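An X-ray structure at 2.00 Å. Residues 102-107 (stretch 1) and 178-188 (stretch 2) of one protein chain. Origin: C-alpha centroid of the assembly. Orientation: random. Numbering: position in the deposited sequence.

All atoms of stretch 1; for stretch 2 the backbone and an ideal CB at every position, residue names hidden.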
# COMPACT_ATOMS: atom_id res chain seq x y z
N LEU A 102 -5.13 -6.69 1.64
CA LEU A 102 -6.54 -6.96 1.81
C LEU A 102 -6.87 -8.43 1.68
O LEU A 102 -8.03 -8.81 1.69
CB LEU A 102 -7.36 -6.17 0.78
CG LEU A 102 -7.10 -4.67 0.76
CD1 LEU A 102 -8.05 -4.01 -0.23
CD2 LEU A 102 -7.28 -4.08 2.16
N LYS A 103 -5.84 -9.26 1.52
CA LYS A 103 -6.02 -10.70 1.42
C LYS A 103 -5.15 -11.43 2.44
O LYS A 103 -4.02 -11.02 2.71
CB LYS A 103 -5.65 -11.19 0.01
CG LYS A 103 -6.61 -10.72 -1.09
CD LYS A 103 -8.01 -11.29 -0.88
CE LYS A 103 -8.92 -11.10 -2.11
NZ LYS A 103 -9.06 -9.67 -2.53
N LYS A 104 -5.67 -12.51 3.01
CA LYS A 104 -4.85 -13.40 3.82
C LYS A 104 -3.97 -14.20 2.87
O LYS A 104 -4.45 -15.08 2.13
CB LYS A 104 -5.73 -14.35 4.63
CG LYS A 104 -6.78 -13.65 5.49
CD LYS A 104 -7.36 -14.61 6.52
CE LYS A 104 -8.62 -14.04 7.16
NZ LYS A 104 -9.56 -15.14 7.59
N ILE A 105 -2.68 -13.89 2.87
CA ILE A 105 -1.77 -14.61 1.98
C ILE A 105 -0.55 -15.15 2.71
O ILE A 105 -0.13 -14.62 3.74
CB ILE A 105 -1.36 -13.76 0.74
CG1 ILE A 105 -0.43 -12.63 1.14
CG2 ILE A 105 -2.59 -13.20 -0.00
CD1 ILE A 105 0.51 -12.25 0.02
N PHE A 106 0.02 -16.22 2.16
CA PHE A 106 1.17 -16.88 2.77
C PHE A 106 2.45 -16.24 2.22
O PHE A 106 2.92 -16.60 1.16
CB PHE A 106 1.15 -18.36 2.41
CG PHE A 106 2.07 -19.20 3.24
CD1 PHE A 106 1.85 -19.34 4.61
CD2 PHE A 106 3.13 -19.87 2.66
CE1 PHE A 106 2.68 -20.12 5.38
CE2 PHE A 106 3.97 -20.66 3.43
CZ PHE A 106 3.75 -20.78 4.78
N HIS A 107 2.97 -15.26 2.94
CA HIS A 107 4.15 -14.53 2.49
C HIS A 107 4.95 -14.08 3.71
O HIS A 107 4.39 -13.57 4.67
CB HIS A 107 3.73 -13.33 1.64
CG HIS A 107 4.88 -12.61 1.02
ND1 HIS A 107 5.15 -12.66 -0.33
CD2 HIS A 107 5.84 -11.83 1.56
CE1 HIS A 107 6.22 -11.93 -0.60
NE2 HIS A 107 6.66 -11.43 0.54
N UNK A 178 -5.05 -24.37 3.77
CA UNK A 178 -4.54 -24.00 5.08
C UNK A 178 -3.14 -24.53 5.30
O UNK A 178 -2.80 -25.61 4.83
CB UNK A 178 -5.47 -24.51 6.18
N UNK A 179 -2.33 -23.76 6.01
CA UNK A 179 -1.05 -24.24 6.48
C UNK A 179 -1.02 -24.05 7.99
O UNK A 179 -1.49 -23.03 8.50
CB UNK A 179 0.11 -23.51 5.80
N UNK A 180 -0.48 -25.04 8.68
CA UNK A 180 -0.71 -25.17 10.11
C UNK A 180 -2.23 -25.12 10.30
O UNK A 180 -2.95 -25.94 9.72
CB UNK A 180 0.01 -24.08 10.91
N UNK A 181 -2.73 -24.16 11.06
CA UNK A 181 -4.17 -24.11 11.26
C UNK A 181 -4.80 -22.79 10.82
O UNK A 181 -5.90 -22.43 11.25
CB UNK A 181 -4.49 -24.36 12.74
N UNK A 182 -4.10 -22.06 9.96
CA UNK A 182 -4.65 -20.82 9.43
C UNK A 182 -5.07 -20.99 7.97
O UNK A 182 -4.34 -21.55 7.16
CB UNK A 182 -3.63 -19.69 9.56
N UNK A 183 -6.28 -20.52 7.68
CA UNK A 183 -6.83 -20.61 6.34
C UNK A 183 -6.52 -19.35 5.54
O UNK A 183 -6.69 -18.23 6.03
CB UNK A 183 -8.34 -20.84 6.40
N UNK A 184 -6.07 -19.53 4.31
CA UNK A 184 -5.71 -18.41 3.47
C UNK A 184 -6.78 -18.22 2.40
O UNK A 184 -7.52 -19.16 2.09
CB UNK A 184 -4.33 -18.62 2.84
N UNK A 185 -6.84 -17.03 1.82
CA UNK A 185 -7.85 -16.74 0.81
C UNK A 185 -7.54 -17.35 -0.56
O UNK A 185 -6.38 -17.47 -0.94
CB UNK A 185 -8.00 -15.22 0.67
N UNK A 186 -8.59 -17.71 -1.28
CA UNK A 186 -8.48 -18.12 -2.67
C UNK A 186 -8.28 -16.89 -3.54
O UNK A 186 -9.20 -16.08 -3.69
CB UNK A 186 -9.72 -18.90 -3.11
N UNK A 187 -7.08 -16.72 -4.09
CA UNK A 187 -6.80 -15.55 -4.91
C UNK A 187 -6.46 -15.87 -6.38
O UNK A 187 -6.03 -14.98 -7.11
CB UNK A 187 -5.64 -14.77 -4.28
N UNK A 188 -6.67 -17.11 -6.80
CA UNK A 188 -6.26 -17.53 -8.15
C UNK A 188 -7.25 -17.23 -9.29
O UNK A 188 -6.86 -17.29 -10.45
CB UNK A 188 -6.00 -19.04 -8.13

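Position 178 has extended backbone angles, and its ideal CB finds nothing of stretch 1 within 5.5 Å. Stretch 1 therefore places no demand on it, and many residues would serve; it is Ser178.

Position 179 is different. The backbone is again extended, but CA-to-CB points toward stretch 1, and the ideal CB lies 4.3 Å from CE1 of Phe106. An aromatic ring at this range invites an apolar side chain, such as leucine, isoleucine, valine or methionine. The residue is Ile179, whose m,t rotamer carries CD1 over one face of the Phe106 ring, 3.8 Å from the centroid and 12° off the normal, a CH-pi contact.

Positions 180 and 181 lie beyond the reach of stretch 1. At 180, phi/psi of 52/-120 is the first corner of a type II' turn, which glycine adopts most easily, with asparagine another plausible choice. The deposited residue is Glu180. Position 181, at the second corner, could be almost any polar residue and is His181. Paired backbone hydrogen bonds close the turn, Ile179 N to O of 182 at 3.2 Å and N of 182 to Ile179 O at 3.1 Å.

At 182 the CB points toward stretch 1 but stops short of it, so beta-branched residues would fit without being selected by contact; it is Val182. At 183 the CB points sideways into space free of stretch 1, which suits a polar or charged residue. Lys183 leads its side chain away, while Lys104 CD packs 3.7 Å from Lys183 O.

Position 184 lies alongside Lys104: the two CA atoms, of 184 and of Lys104, are 5.1 Å apart, and the ideal CB of 184 is 3.6 Å from Lys104 O. The CB points sideways, along a path leading past Ile105 to Phe106, so a long, flat side chain could exploit the backbone and the ring together; phenylalanine, tyrosine or tryptophan are candidates. Tyr184 lies with CD1 3.4 Å from Ile105 C and offers a face to the edge of Phe106 in an offset arrangement, the ring planes standing at 83° with centroids 5.5 Å apart. Tyr184 OH reaches 3.5 Å from Phe106 CD1 and is hydrogen-bonded elsewhere in the structure.

At 185 the CB points toward stretch 1, near the amide of Lys104 and the chain of Lys103. A short acceptor is favoured, aspartate or asparagine. Asp185 OD2 accepts from Lys104 N (3.0 Å), while Asp185 N donates to Lys104 O (3.1 Å), so side chain and backbone clasp one residue. A water also bridges Lys104 O and Asp185 O, 2.9 Å from each.

Position 186 turns away and tolerates polar residues; Asn186 OD1 accepts a weak bond from N of 188 (3.3 Å). Position 187 turns back toward Lys103 CG and Ile105 CG2, an apolar opening for a branched aliphatic residue. Ile187 places CD1 4.1 Å from Ile105 CG2 and CG2 4.0 Å from Lys103 CG. Position 188 is out of reach of stretch 1, which places no demand on it; it is Val188.

Stretch 2 (178-188) SIEHVKYDNIV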
# COMPACT_ATOMS: atom_id res chain seq x y z
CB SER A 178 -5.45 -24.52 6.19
OG SER A 178 -6.70 -23.86 6.15
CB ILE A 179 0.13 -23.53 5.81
CG1 ILE A 179 0.35 -24.13 4.42
CG2 ILE A 179 1.39 -23.69 6.64
CD1 ILE A 179 1.32 -23.38 3.56
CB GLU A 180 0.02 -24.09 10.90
CG GLU A 180 1.55 -24.17 10.78
CD GLU A 180 2.14 -25.44 11.37
OE1 GLU A 180 1.88 -25.73 12.56
OE2 GLU A 180 2.87 -26.16 10.65
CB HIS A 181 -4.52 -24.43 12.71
CG HIS A 181 -4.20 -25.84 13.11
ND1 HIS A 181 -2.90 -26.30 13.17
CD2 HIS A 181 -4.99 -26.86 13.46
CE1 HIS A 181 -2.92 -27.57 13.55
NE2 HIS A 181 -4.17 -27.94 13.73
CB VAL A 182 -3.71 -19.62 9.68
CG1 VAL A 182 -2.37 -20.09 10.20
CG2 VAL A 182 -3.56 -18.75 8.42
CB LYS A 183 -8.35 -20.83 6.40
CG LYS A 183 -8.95 -21.19 5.04
CD LYS A 183 -10.31 -20.56 4.81
CE LYS A 183 -10.43 -20.01 3.38
NZ LYS A 183 -10.54 -21.07 2.34
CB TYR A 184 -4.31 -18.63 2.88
CG TYR A 184 -3.26 -18.57 3.96
CD1 TYR A 184 -2.61 -17.37 4.25
CD2 TYR A 184 -2.96 -19.68 4.74
CE1 TYR A 184 -1.66 -17.29 5.27
CE2 TYR A 184 -2.02 -19.61 5.76
CZ TYR A 184 -1.37 -18.41 6.01
OH TYR A 184 -0.43 -18.31 7.02
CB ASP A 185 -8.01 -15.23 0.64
CG ASP A 185 -8.66 -14.58 1.84
OD1 ASP A 185 -9.45 -15.25 2.54
OD2 ASP A 185 -8.39 -13.39 2.07
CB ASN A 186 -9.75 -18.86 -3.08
CG ASN A 186 -9.66 -19.43 -4.49
OD1 ASN A 186 -9.16 -18.78 -5.41
ND2 ASN A 186 -10.16 -20.65 -4.67
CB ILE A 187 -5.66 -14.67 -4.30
CG1 ILE A 187 -4.33 -15.44 -4.28
CG2 ILE A 187 -6.01 -14.19 -2.90
CD1 ILE A 187 -3.15 -14.59 -3.81
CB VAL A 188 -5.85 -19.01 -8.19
CG1 VAL A 188 -4.58 -19.22 -7.40
CG2 VAL A 188 -6.96 -19.88 -7.62
O HOH W 1 -3.72 -16.63 -0.17
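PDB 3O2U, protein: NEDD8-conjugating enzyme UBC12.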